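Local coordinates for protein anthranilate synthase component I (Streptococcus pneumoniae serotype 4, PDB 5KCK) that is an alpha/beta protein of the anthranilate synthase family, built around large antiparallel sheets and assembled from two copies of the chain, at residues A[123-128]-A[145-150]; A[188-193]-A[435-440]; A[225-230]-A[242-247]; A[309-314]-A[342-347]. One frame throughout, in Å; residues are numbered along the deposited sequence.

Contact 1: residues A[123-128]-A[145-150]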
# COMPACT_ATOMS: atom_id res chain seq x y z
N PHE A 123 -23.00 -6.10 19.95
CA PHE A 123 -22.06 -6.92 19.20
C PHE A 123 -22.82 -7.90 18.32
O PHE A 123 -23.86 -8.43 18.72
CB PHE A 123 -21.12 -7.71 20.13
CG PHE A 123 -20.03 -6.87 20.75
CD1 PHE A 123 -18.86 -6.63 20.05
CD2 PHE A 123 -20.19 -6.34 22.02
CE1 PHE A 123 -17.85 -5.85 20.62
CE2 PHE A 123 -19.18 -5.57 22.60
CZ PHE A 123 -18.01 -5.32 21.89
N PHE A 124 -22.28 -8.14 17.14
CA PHE A 124 -22.67 -9.30 16.35
C PHE A 124 -21.56 -10.36 16.45
O PHE A 124 -20.37 -10.03 16.52
CB PHE A 124 -22.90 -8.93 14.88
CG PHE A 124 -24.13 -8.10 14.63
CD1 PHE A 124 -25.40 -8.61 14.86
CD2 PHE A 124 -24.02 -6.82 14.10
CE1 PHE A 124 -26.54 -7.86 14.60
CE2 PHE A 124 -25.16 -6.07 13.83
CZ PHE A 124 -26.42 -6.58 14.09
N VAL A 125 -21.96 -11.63 16.44
CA VAL A 125 -21.04 -12.74 16.65
C VAL A 125 -20.97 -13.55 15.36
O VAL A 125 -21.99 -14.09 14.90
CB VAL A 125 -21.48 -13.62 17.83
CG1 VAL A 125 -20.46 -14.70 18.08
CG2 VAL A 125 -21.69 -12.75 19.07
N TYR A 126 -19.77 -13.66 14.78
CA TYR A 126 -19.59 -14.16 13.42
C TYR A 126 -18.70 -15.39 13.35
O TYR A 126 -17.65 -15.46 14.00
CB TYR A 126 -18.95 -13.10 12.51
CG TYR A 126 -19.72 -11.82 12.34
CD1 TYR A 126 -20.66 -11.68 11.32
CD2 TYR A 126 -19.50 -10.74 13.18
CE1 TYR A 126 -21.36 -10.48 11.16
CE2 TYR A 126 -20.19 -9.56 13.04
CZ TYR A 126 -21.12 -9.43 12.02
OH TYR A 126 -21.80 -8.24 11.88
N GLU A 127 -19.11 -16.34 12.51
CA GLU A 127 -18.25 -17.42 12.04
C GLU A 127 -18.14 -17.41 10.52
O GLU A 127 -17.57 -18.35 9.94
CB GLU A 127 -18.77 -18.78 12.51
CG GLU A 127 -20.22 -19.04 12.15
CD GLU A 127 -20.75 -20.34 12.73
OE1 GLU A 127 -20.25 -20.78 13.79
OE2 GLU A 127 -21.66 -20.94 12.10
N SER A 128 -18.65 -16.37 9.86
CA SER A 128 -18.55 -16.20 8.42
C SER A 128 -17.95 -14.83 8.16
O SER A 128 -18.57 -13.82 8.52
CB SER A 128 -19.92 -16.32 7.74
OG SER A 128 -20.62 -17.46 8.20
N ALA A 145 -17.29 -23.24 12.18
CA ALA A 145 -18.37 -23.83 12.97
C ALA A 145 -18.24 -23.56 14.46
O ALA A 145 -18.82 -24.30 15.27
CB ALA A 145 -18.48 -25.33 12.71
N LEU A 146 -17.52 -22.49 14.84
CA LEU A 146 -17.28 -22.14 16.24
C LEU A 146 -18.56 -22.12 17.07
O LEU A 146 -18.59 -22.65 18.18
CB LEU A 146 -16.63 -20.75 16.31
CG LEU A 146 -15.20 -20.59 15.84
CD1 LEU A 146 -14.83 -19.13 15.86
CD2 LEU A 146 -14.30 -21.39 16.76
N TYR A 147 -19.60 -21.45 16.57
CA TYR A 147 -20.76 -21.14 17.39
C TYR A 147 -21.99 -21.95 17.03
O TYR A 147 -22.97 -21.93 17.78
CB TYR A 147 -21.07 -19.64 17.30
CG TYR A 147 -19.88 -18.79 17.72
CD1 TYR A 147 -19.51 -18.70 19.06
CD2 TYR A 147 -19.12 -18.11 16.78
CE1 TYR A 147 -18.41 -17.93 19.46
CE2 TYR A 147 -18.03 -17.33 17.16
CZ TYR A 147 -17.67 -17.25 18.50
OH TYR A 147 -16.59 -16.51 18.87
N SER A 148 -21.96 -22.69 15.91
CA SER A 148 -23.11 -23.42 15.42
C SER A 148 -22.94 -24.93 15.41
O SER A 148 -23.95 -25.65 15.39
CB SER A 148 -23.44 -22.98 13.99
OG SER A 148 -22.34 -23.26 13.15
N GLU A 149 -21.70 -25.44 15.41
CA GLU A 149 -21.40 -26.85 15.17
C GLU A 149 -21.91 -27.32 13.80
O GLU A 149 -22.27 -28.48 13.63
CB GLU A 149 -21.95 -27.75 16.28
CG GLU A 149 -21.72 -27.20 17.69
CD GLU A 149 -20.26 -27.15 18.09
OE1 GLU A 149 -19.51 -28.09 17.75
OE2 GLU A 149 -19.85 -26.16 18.74
N ARG A 150 -21.94 -26.40 12.83
CA ARG A 150 -22.28 -26.73 11.44
C ARG A 150 -21.44 -27.89 10.93
O ARG A 150 -20.26 -28.03 11.27
CB ARG A 150 -22.04 -25.52 10.54
CG ARG A 150 -23.12 -24.47 10.55
CD ARG A 150 -22.90 -23.42 9.45
NE ARG A 150 -21.75 -22.54 9.67
CZ ARG A 150 -21.28 -21.68 8.76
NH1 ARG A 150 -21.86 -21.60 7.57
NH2 ARG A 150 -20.23 -20.92 9.04
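E127 carries CG between its backbone N and carbonyl carbon (chi1 54°), and the chain beyond CG is extended. S148 holds OG in the equivalent position, and this oxygen meets the E127 carboxylate. S148 OG donates to E127 OE2 at 2.6 Å, on the syn lone pair. E127 OE1 accepts from Y147 N at 2.9 Å, the donor standing almost in line with the CD-OE1 bond. The backbone N of S148 adds a weak bond to OE1. R150 meets E127 tip to tip, with a salt bridge of 2.9 Å from NE to OE2. The carboxylate and guanidinium planes lie 16° apart. S148 OG also accepts from R150 N at 3.2 Å, which makes an ST turn. Beside this polar group, V125 CG1 sits over the centre of the Y147 ring, 3.7 Å from its centroid. L146 CB lies over the opposite face, toward the rim, and Y147 OH bonds to I78 O. R150 NH2 has further partners in E143 and D144 O. The contact ties strand 121-126 and the residues that follow it to the loop before helix 152-166. Both oxygens of a buried carboxylate are gripped, and the adjacent arginine probably favours its charged form.

Contact 2: residues A[188-193]-A[435-440]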
# COMPACT_ATOMS: atom_id res chain seq x y z
N ILE A 188 -25.98 22.45 21.58
CA ILE A 188 -26.07 23.45 22.63
C ILE A 188 -25.60 24.79 22.07
O ILE A 188 -24.88 24.86 21.06
CB ILE A 188 -25.24 23.08 23.87
CG1 ILE A 188 -23.75 23.13 23.57
CG2 ILE A 188 -25.64 21.70 24.39
CD1 ILE A 188 -22.91 22.67 24.72
N ALA A 189 -26.02 25.86 22.73
CA ALA A 189 -25.59 27.19 22.35
C ALA A 189 -24.09 27.35 22.58
O ALA A 189 -23.55 26.81 23.55
CB ALA A 189 -26.34 28.25 23.16
N PRO A 190 -23.39 28.08 21.71
CA PRO A 190 -21.97 28.37 21.95
C PRO A 190 -21.68 28.96 23.32
O PRO A 190 -20.66 28.64 23.93
CB PRO A 190 -21.62 29.35 20.82
CG PRO A 190 -22.60 29.04 19.74
CD PRO A 190 -23.87 28.65 20.43
N HIS A 191 -22.57 29.82 23.82
CA HIS A 191 -22.36 30.48 25.11
C HIS A 191 -22.61 29.52 26.27
O HIS A 191 -21.98 29.65 27.33
CB HIS A 191 -23.25 31.72 25.19
CG HIS A 191 -23.63 32.12 26.58
ND1 HIS A 191 -24.79 31.68 27.19
CD2 HIS A 191 -23.03 32.95 27.47
CE1 HIS A 191 -24.88 32.21 28.40
NE2 HIS A 191 -23.82 32.98 28.60
N LYS A 192 -23.50 28.54 26.08
CA LYS A 192 -23.73 27.55 27.12
C LYS A 192 -22.53 26.62 27.28
O LYS A 192 -22.15 26.27 28.40
CB LYS A 192 -24.99 26.74 26.82
CG LYS A 192 -26.05 26.84 27.92
CD LYS A 192 -27.11 25.75 27.80
CE LYS A 192 -26.66 24.44 28.45
NZ LYS A 192 -26.35 24.60 29.90
N PHE A 193 -21.92 26.21 26.16
CA PHE A 193 -20.69 25.41 26.25
C PHE A 193 -19.59 26.20 26.94
O PHE A 193 -18.85 25.66 27.76
CB PHE A 193 -20.23 24.95 24.87
CG PHE A 193 -19.01 24.07 24.90
CD1 PHE A 193 -19.11 22.75 25.33
CD2 PHE A 193 -17.77 24.55 24.53
CE1 PHE A 193 -17.99 21.93 25.38
CE2 PHE A 193 -16.65 23.74 24.57
CZ PHE A 193 -16.76 22.42 24.99
N ASN A 435 -11.47 29.46 22.95
CA ASN A 435 -10.56 28.56 22.25
C ASN A 435 -11.06 27.12 22.31
O ASN A 435 -10.95 26.38 21.32
CB ASN A 435 -9.16 28.66 22.84
CG ASN A 435 -8.53 30.02 22.64
OD1 ASN A 435 -9.20 30.96 22.20
ND2 ASN A 435 -7.25 30.14 22.96
N GLU A 436 -11.60 26.70 23.45
CA GLU A 436 -12.04 25.32 23.58
C GLU A 436 -13.35 25.06 22.85
O GLU A 436 -13.59 23.93 22.39
CB GLU A 436 -12.16 24.95 25.06
CG GLU A 436 -10.95 25.34 25.90
CD GLU A 436 -9.71 24.47 25.67
OE1 GLU A 436 -8.93 24.30 26.63
OE2 GLU A 436 -9.52 23.95 24.55
N TYR A 437 -14.23 26.06 22.75
CA TYR A 437 -15.38 25.93 21.87
C TYR A 437 -14.94 25.72 20.43
O TYR A 437 -15.47 24.85 19.73
CB TYR A 437 -16.28 27.16 21.98
CG TYR A 437 -17.26 27.29 20.84
CD1 TYR A 437 -18.42 26.53 20.80
CD2 TYR A 437 -17.01 28.17 19.78
CE1 TYR A 437 -19.32 26.65 19.76
CE2 TYR A 437 -17.90 28.29 18.74
CZ TYR A 437 -19.05 27.53 18.72
OH TYR A 437 -19.93 27.65 17.68
N GLN A 438 -13.95 26.51 19.98
CA GLN A 438 -13.45 26.39 18.62
C GLN A 438 -12.77 25.04 18.40
O GLN A 438 -13.06 24.35 17.41
CB GLN A 438 -12.48 27.52 18.32
CG GLN A 438 -12.59 28.05 16.90
CD GLN A 438 -13.97 28.61 16.59
OE1 GLN A 438 -14.39 29.61 17.16
NE2 GLN A 438 -14.67 27.95 15.67
N GLU A 439 -11.86 24.66 19.30
CA GLU A 439 -11.19 23.37 19.18
C GLU A 439 -12.20 22.25 19.03
O GLU A 439 -11.99 21.30 18.26
CB GLU A 439 -10.32 23.13 20.42
CG GLU A 439 -9.59 21.81 20.43
CD GLU A 439 -8.52 21.72 19.36
OE1 GLU A 439 -8.06 22.79 18.88
OE2 GLU A 439 -8.14 20.59 18.99
N THR A 440 -13.33 22.36 19.72
CA THR A 440 -14.32 21.30 19.73
C THR A 440 -15.07 21.21 18.40
O THR A 440 -15.28 20.12 17.87
CB THR A 440 -15.26 21.53 20.91
OG1 THR A 440 -14.88 20.67 21.99
CG2 THR A 440 -16.68 21.28 20.52
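E436 comes first, and its backbone meets F193. E436 O lies 3.8 Å from F193 CE2, and the E436 C and Y437 N atoms lie at the edge of the F193 ring, in its plane. The E436 carboxylate leads elsewhere, where OE1 bonds to S431 OG. Y437 follows and makes most of the contact. Y437 CA is 3.7 Å from F193 CE2, and Y437 CB is 3.9 Å from F193 CD2. F193 CG is anti to the backbone N (chi1 -177°), on the side facing helix 433-446. The Y437 ring lies alongside P190, both pointing the same way. P190 CB sits over one face of the Y437 ring, 4.1 Å from the centroid and 29° off the normal. P190 CG reaches Y437 OH at 3.6 Å. One turn further on, T440 OG1 is 3.9 Å from F193 CZ and has a weak hydrogen bond to A423 O. F193 also rests on L214 and Q216 of strand 211-221, while T440 rests on Q216 and on A425 of strand 418-427. These two strands are antiparallel neighbours. The first turn of helix 190-205 and helix 433-446 thus pack side by side against an antiparallel sheet, a layered alpha/beta packing.

Contact 3: residues A[225-230]-A[242-247]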
# COMPACT_ATOMS: atom_id res chain seq x y z
N ASN A 225 -25.12 9.16 0.49
CA ASN A 225 -24.93 7.74 0.75
C ASN A 225 -23.94 7.54 1.88
O ASN A 225 -22.79 8.01 1.78
CB ASN A 225 -24.44 7.06 -0.53
CG ASN A 225 -24.41 5.54 -0.44
OD1 ASN A 225 -24.22 4.96 0.64
ND2 ASN A 225 -24.56 4.88 -1.58
N PRO A 226 -24.31 6.85 2.97
CA PRO A 226 -23.36 6.66 4.08
C PRO A 226 -22.14 5.83 3.70
O PRO A 226 -21.02 6.15 4.11
CB PRO A 226 -24.20 5.95 5.15
CG PRO A 226 -25.32 5.29 4.38
CD PRO A 226 -25.61 6.20 3.22
N PHE A 227 -22.34 4.76 2.93
CA PHE A 227 -21.23 3.92 2.52
C PHE A 227 -20.23 4.69 1.66
O PHE A 227 -19.01 4.52 1.79
CB PHE A 227 -21.75 2.69 1.78
CG PHE A 227 -20.70 1.67 1.48
CD1 PHE A 227 -20.09 0.97 2.50
CD2 PHE A 227 -20.31 1.43 0.17
CE1 PHE A 227 -19.11 0.04 2.23
CE2 PHE A 227 -19.33 0.49 -0.10
CZ PHE A 227 -18.73 -0.20 0.93
N ASP A 228 -20.72 5.57 0.77
CA ASP A 228 -19.79 6.36 -0.02
C ASP A 228 -18.99 7.31 0.86
O ASP A 228 -17.82 7.60 0.56
CB ASP A 228 -20.52 7.15 -1.11
CG ASP A 228 -20.97 6.26 -2.26
OD1 ASP A 228 -20.55 5.08 -2.33
OD2 ASP A 228 -21.73 6.75 -3.12
N PHE A 229 -19.59 7.80 1.95
CA PHE A 229 -18.82 8.56 2.93
C PHE A 229 -17.69 7.71 3.50
O PHE A 229 -16.55 8.17 3.61
CB PHE A 229 -19.74 9.08 4.03
CG PHE A 229 -19.02 9.78 5.14
CD1 PHE A 229 -18.68 11.12 5.02
CD2 PHE A 229 -18.69 9.12 6.31
CE1 PHE A 229 -18.01 11.77 6.05
CE2 PHE A 229 -18.03 9.77 7.34
CZ PHE A 229 -17.69 11.09 7.20
N TYR A 230 -17.99 6.45 3.85
CA TYR A 230 -16.93 5.56 4.32
C TYR A 230 -15.85 5.37 3.27
O TYR A 230 -14.66 5.43 3.59
CB TYR A 230 -17.51 4.20 4.75
CG TYR A 230 -16.44 3.27 5.30
CD1 TYR A 230 -15.84 3.53 6.53
CD2 TYR A 230 -16.02 2.15 4.60
CE1 TYR A 230 -14.85 2.70 7.04
CE2 TYR A 230 -15.03 1.31 5.10
CZ TYR A 230 -14.45 1.59 6.33
OH TYR A 230 -13.47 0.77 6.85
N LEU A 242 -10.41 1.84 10.96
CA LEU A 242 -11.51 2.27 10.11
C LEU A 242 -12.63 1.25 10.24
O LEU A 242 -12.36 0.04 10.36
CB LEU A 242 -11.06 2.39 8.66
CG LEU A 242 -10.15 3.59 8.37
CD1 LEU A 242 -9.25 3.26 7.19
CD2 LEU A 242 -11.00 4.79 8.07
N TYR A 243 -13.87 1.72 10.26
CA TYR A 243 -14.97 0.80 10.51
C TYR A 243 -16.27 1.38 9.98
O TYR A 243 -16.55 2.58 10.13
CB TYR A 243 -15.09 0.45 12.00
CG TYR A 243 -14.85 1.62 12.92
CD1 TYR A 243 -15.89 2.47 13.28
CD2 TYR A 243 -13.57 1.89 13.41
CE1 TYR A 243 -15.67 3.55 14.12
CE2 TYR A 243 -13.34 2.97 14.25
CZ TYR A 243 -14.40 3.80 14.60
OH TYR A 243 -14.20 4.88 15.43
N PHE A 244 -17.04 0.51 9.34
CA PHE A 244 -18.42 0.78 8.93
C PHE A 244 -19.25 -0.37 9.50
O PHE A 244 -19.15 -1.50 9.04
CB PHE A 244 -18.52 0.86 7.40
CG PHE A 244 -19.89 1.20 6.88
CD1 PHE A 244 -20.26 2.52 6.65
CD2 PHE A 244 -20.81 0.19 6.60
CE1 PHE A 244 -21.54 2.84 6.16
CE2 PHE A 244 -22.09 0.50 6.10
CZ PHE A 244 -22.45 1.83 5.90
N TYR A 245 -20.04 -0.08 10.54
CA TYR A 245 -20.89 -1.08 11.19
C TYR A 245 -22.34 -0.81 10.83
O TYR A 245 -22.86 0.27 11.15
CB TYR A 245 -20.75 -1.07 12.71
CG TYR A 245 -19.43 -1.53 13.28
CD1 TYR A 245 -18.40 -1.99 12.47
CD2 TYR A 245 -19.22 -1.51 14.67
CE1 TYR A 245 -17.19 -2.41 13.02
CE2 TYR A 245 -18.03 -1.93 15.23
CZ TYR A 245 -17.01 -2.38 14.40
OH TYR A 245 -15.83 -2.79 14.97
N ASP A 246 -23.01 -1.77 10.21
CA ASP A 246 -24.43 -1.64 9.88
C ASP A 246 -25.23 -2.46 10.88
O ASP A 246 -25.30 -3.69 10.78
CB ASP A 246 -24.72 -2.08 8.45
CG ASP A 246 -26.15 -1.77 8.04
OD1 ASP A 246 -26.93 -1.28 8.88
OD2 ASP A 246 -26.51 -2.01 6.86
N PHE A 247 -25.88 -1.78 11.82
CA PHE A 247 -26.74 -2.45 12.79
C PHE A 247 -28.19 -2.49 12.33
O PHE A 247 -29.06 -2.91 13.11
CB PHE A 247 -26.62 -1.79 14.16
CG PHE A 247 -25.28 -2.00 14.83
CD1 PHE A 247 -25.01 -3.18 15.51
CD2 PHE A 247 -24.29 -1.03 14.79
CE1 PHE A 247 -23.78 -3.39 16.12
CE2 PHE A 247 -23.06 -1.23 15.40
CZ PHE A 247 -22.81 -2.41 16.07
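An aromatic cluster of F227, Y230 and F244 joins helix 226-236 to strand 242-246 at the subunit interface. The helix and strand segments run nearly antiparallel, at 166°, and their axes approach to 9.6 Å. F244 is the central residue. F227 turns its edge to the face of the F244 ring, with centroids 5.4 Å apart and planes at 83°. F227 CD1 stands over the centre of that face. P226 CB adds a looser contact to F244 CE1 at 4.2 Å. Y230 has CG anti to its backbone N (chi1 -178°), which puts CG on the side of the strand. F244 CB lies over the centre of the Y230 ring, 3.8 Å from the centroid, in a CH-pi contact. The two rings themselves meet obliquely, and Y230 CB touches F244 CD1 at 3.7 Å. At the edge of its ring, Y230 CE1 is 3.5 Å from Y243 N. Y230 OH is 3.4 Å from L242 CB. The helix begins at N225, the N-cap, whose OD1 accepts a weak bond from F227 N. I253 of the neighbouring strand 250-254 touches P226, Y230 and F244. Strand 242-246 also pairs antiparallel with a strand of the second subunit, so the sheet continues across the interface. Y18 of the second subunit stacks on the F227 ring. The contact is mainly apolar: an edge-to-face pair, one CH-pi contact and oblique ring packing. Its polar tip, Y230 OH, is satisfied by E30 of the second subunit, so one tyrosine serves both the cluster and the dimer.

Contact 4: residues A[309-314]-A[342-347]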
# COMPACT_ATOMS: atom_id res chain seq x y z
N LEU A 309 -0.95 6.63 33.41
CA LEU A 309 -2.27 6.04 33.52
C LEU A 309 -2.28 4.63 32.93
O LEU A 309 -2.88 3.71 33.50
CB LEU A 309 -3.31 6.93 32.84
CG LEU A 309 -4.78 6.59 33.15
CD1 LEU A 309 -5.12 6.96 34.59
CD2 LEU A 309 -5.74 7.28 32.17
N GLY A 310 -1.59 4.45 31.80
CA GLY A 310 -1.53 3.13 31.19
C GLY A 310 -0.72 2.14 32.01
O GLY A 310 -1.09 0.96 32.12
N ARG A 311 0.40 2.59 32.58
CA ARG A 311 1.18 1.74 33.48
C ARG A 311 0.33 1.25 34.66
O ARG A 311 0.40 0.08 35.03
CB ARG A 311 2.42 2.49 34.00
CG ARG A 311 3.51 2.72 32.96
CD ARG A 311 4.65 3.61 33.48
NE ARG A 311 5.31 3.06 34.66
CZ ARG A 311 5.54 3.72 35.79
NH1 ARG A 311 5.16 5.00 35.91
NH2 ARG A 311 6.14 3.12 36.80
N ASN A 312 -0.47 2.14 35.26
CA ASN A 312 -1.28 1.73 36.40
C ASN A 312 -2.45 0.83 35.98
O ASN A 312 -2.73 -0.17 36.64
CB ASN A 312 -1.78 2.95 37.17
CG ASN A 312 -2.67 2.56 38.36
OD1 ASN A 312 -3.87 2.84 38.37
ND2 ASN A 312 -2.08 1.90 39.36
N ASP A 313 -3.15 1.19 34.89
CA ASP A 313 -4.25 0.35 34.41
C ASP A 313 -3.77 -1.07 34.13
O ASP A 313 -4.35 -2.05 34.62
CB ASP A 313 -4.89 0.95 33.16
CG ASP A 313 -5.76 2.17 33.45
OD1 ASP A 313 -6.11 2.38 34.64
OD2 ASP A 313 -6.09 2.92 32.50
N ILE A 314 -2.69 -1.20 33.36
CA ILE A 314 -2.13 -2.51 33.05
C ILE A 314 -1.61 -3.18 34.31
O ILE A 314 -1.80 -4.39 34.53
CB ILE A 314 -1.05 -2.36 31.96
CG1 ILE A 314 -1.71 -1.98 30.63
CG2 ILE A 314 -0.20 -3.63 31.83
CD1 ILE A 314 -0.73 -1.77 29.47
N SER A 342 3.68 6.52 22.80
CA SER A 342 4.35 5.53 23.64
C SER A 342 3.60 4.21 23.58
O SER A 342 2.44 4.14 23.17
CB SER A 342 4.44 6.01 25.10
OG SER A 342 5.20 7.20 25.22
N VAL A 343 4.28 3.15 24.03
CA VAL A 343 3.71 1.81 24.10
C VAL A 343 3.93 1.25 25.51
O VAL A 343 5.06 1.27 26.02
CB VAL A 343 4.33 0.88 23.04
CG1 VAL A 343 3.77 -0.53 23.15
CG2 VAL A 343 4.09 1.44 21.63
N VAL A 344 2.85 0.78 26.13
CA VAL A 344 2.90 0.14 27.44
C VAL A 344 2.34 -1.27 27.29
O VAL A 344 1.29 -1.46 26.66
CB VAL A 344 2.10 0.93 28.50
CG1 VAL A 344 2.38 0.36 29.90
CG2 VAL A 344 2.44 2.41 28.42
N LYS A 345 3.03 -2.25 27.87
CA LYS A 345 2.64 -3.65 27.77
C LYS A 345 2.78 -4.33 29.13
O LYS A 345 3.64 -3.97 29.93
CB LYS A 345 3.49 -4.42 26.75
CG LYS A 345 3.27 -4.01 25.30
CD LYS A 345 4.30 -4.65 24.38
CE LYS A 345 3.95 -4.41 22.92
NZ LYS A 345 2.58 -4.94 22.60
N GLY A 346 1.93 -5.33 29.35
CA GLY A 346 2.06 -6.19 30.52
C GLY A 346 1.49 -7.57 30.26
O GLY A 346 0.73 -7.78 29.30
N ARG A 347 1.84 -8.51 31.13
CA ARG A 347 1.36 -9.89 31.03
C ARG A 347 0.11 -10.07 31.89
O ARG A 347 0.19 -10.05 33.12
CB ARG A 347 2.47 -10.85 31.45
CG ARG A 347 2.13 -12.32 31.23
CD ARG A 347 3.31 -13.21 31.58
NE ARG A 347 4.53 -12.79 30.88
CZ ARG A 347 4.82 -13.11 29.62
NH1 ARG A 347 3.98 -13.86 28.91
NH2 ARG A 347 5.94 -12.67 29.06
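I314 and V344 meet where helix 309-314 runs beside strand 342-347 in nearly the same direction. The angle between the two axes is 12°, and their closest approach is 8.3 Å. R311 CA is 6.5 Å from V344 CA, and I314 CA is 6.1 Å from G346 CA. V344 carries CG1 anti to its backbone N (chi1 -170°), and this methyl touches the helix. V344 CG1 lies 3.8 Å from I314 CD1, and the two side chains cross at a slant. V344 CG1 is also 4.0 Å from R311 CG, in the aliphatic stem of that arginine, and touches the backbone of G310. The guanidinium of R311 is engaged elsewhere, in a salt bridge to D308. I314 uses its two branches differently. I314 CD1 lies 3.5 Å from V344 O, while I314 CG2 sits 3.7 Å from G346 CA. K345 points away from the helix, and its NZ bonds to T269. T270 of the adjacent strand 267-270 and V323 touch both I314 and V344, so the pair lies buried between helix 297-316 and the large sheet. A bound glycerol, probably from the crystallisation liquor, lies about 4 Å from G346. Across these two segments the contact is van der Waals: I314 and V344 methyls and the R311 stem against side chains and backbone. With R311 and K345 bonded elsewhere, shape and burial rather than polar bonds hold the segments together.

Overall arrangement
Contacts 1 and 3 adjoin each other. F124 CE2 lies 3.3 Å from F247 CD1, although the contact centres are 23 Å apart, and both contacts touch the second subunit. Contact 1 and contact 4 reach the same eleven-stranded antiparallel sheet, through strands 121-126 and 338-347, but their nearest atoms are about 18 Å apart. Contact 2 joins distant parts of the sequence and encloses contacts 3 and 4 along the chain. Its nearest atoms are about 14 Å from contact 3 and about 18 Å from contact 4. Contacts 1 and 2 lie on opposite sides of the chain's centre, with centres 45 Å apart. The glycerol is beside contact 4.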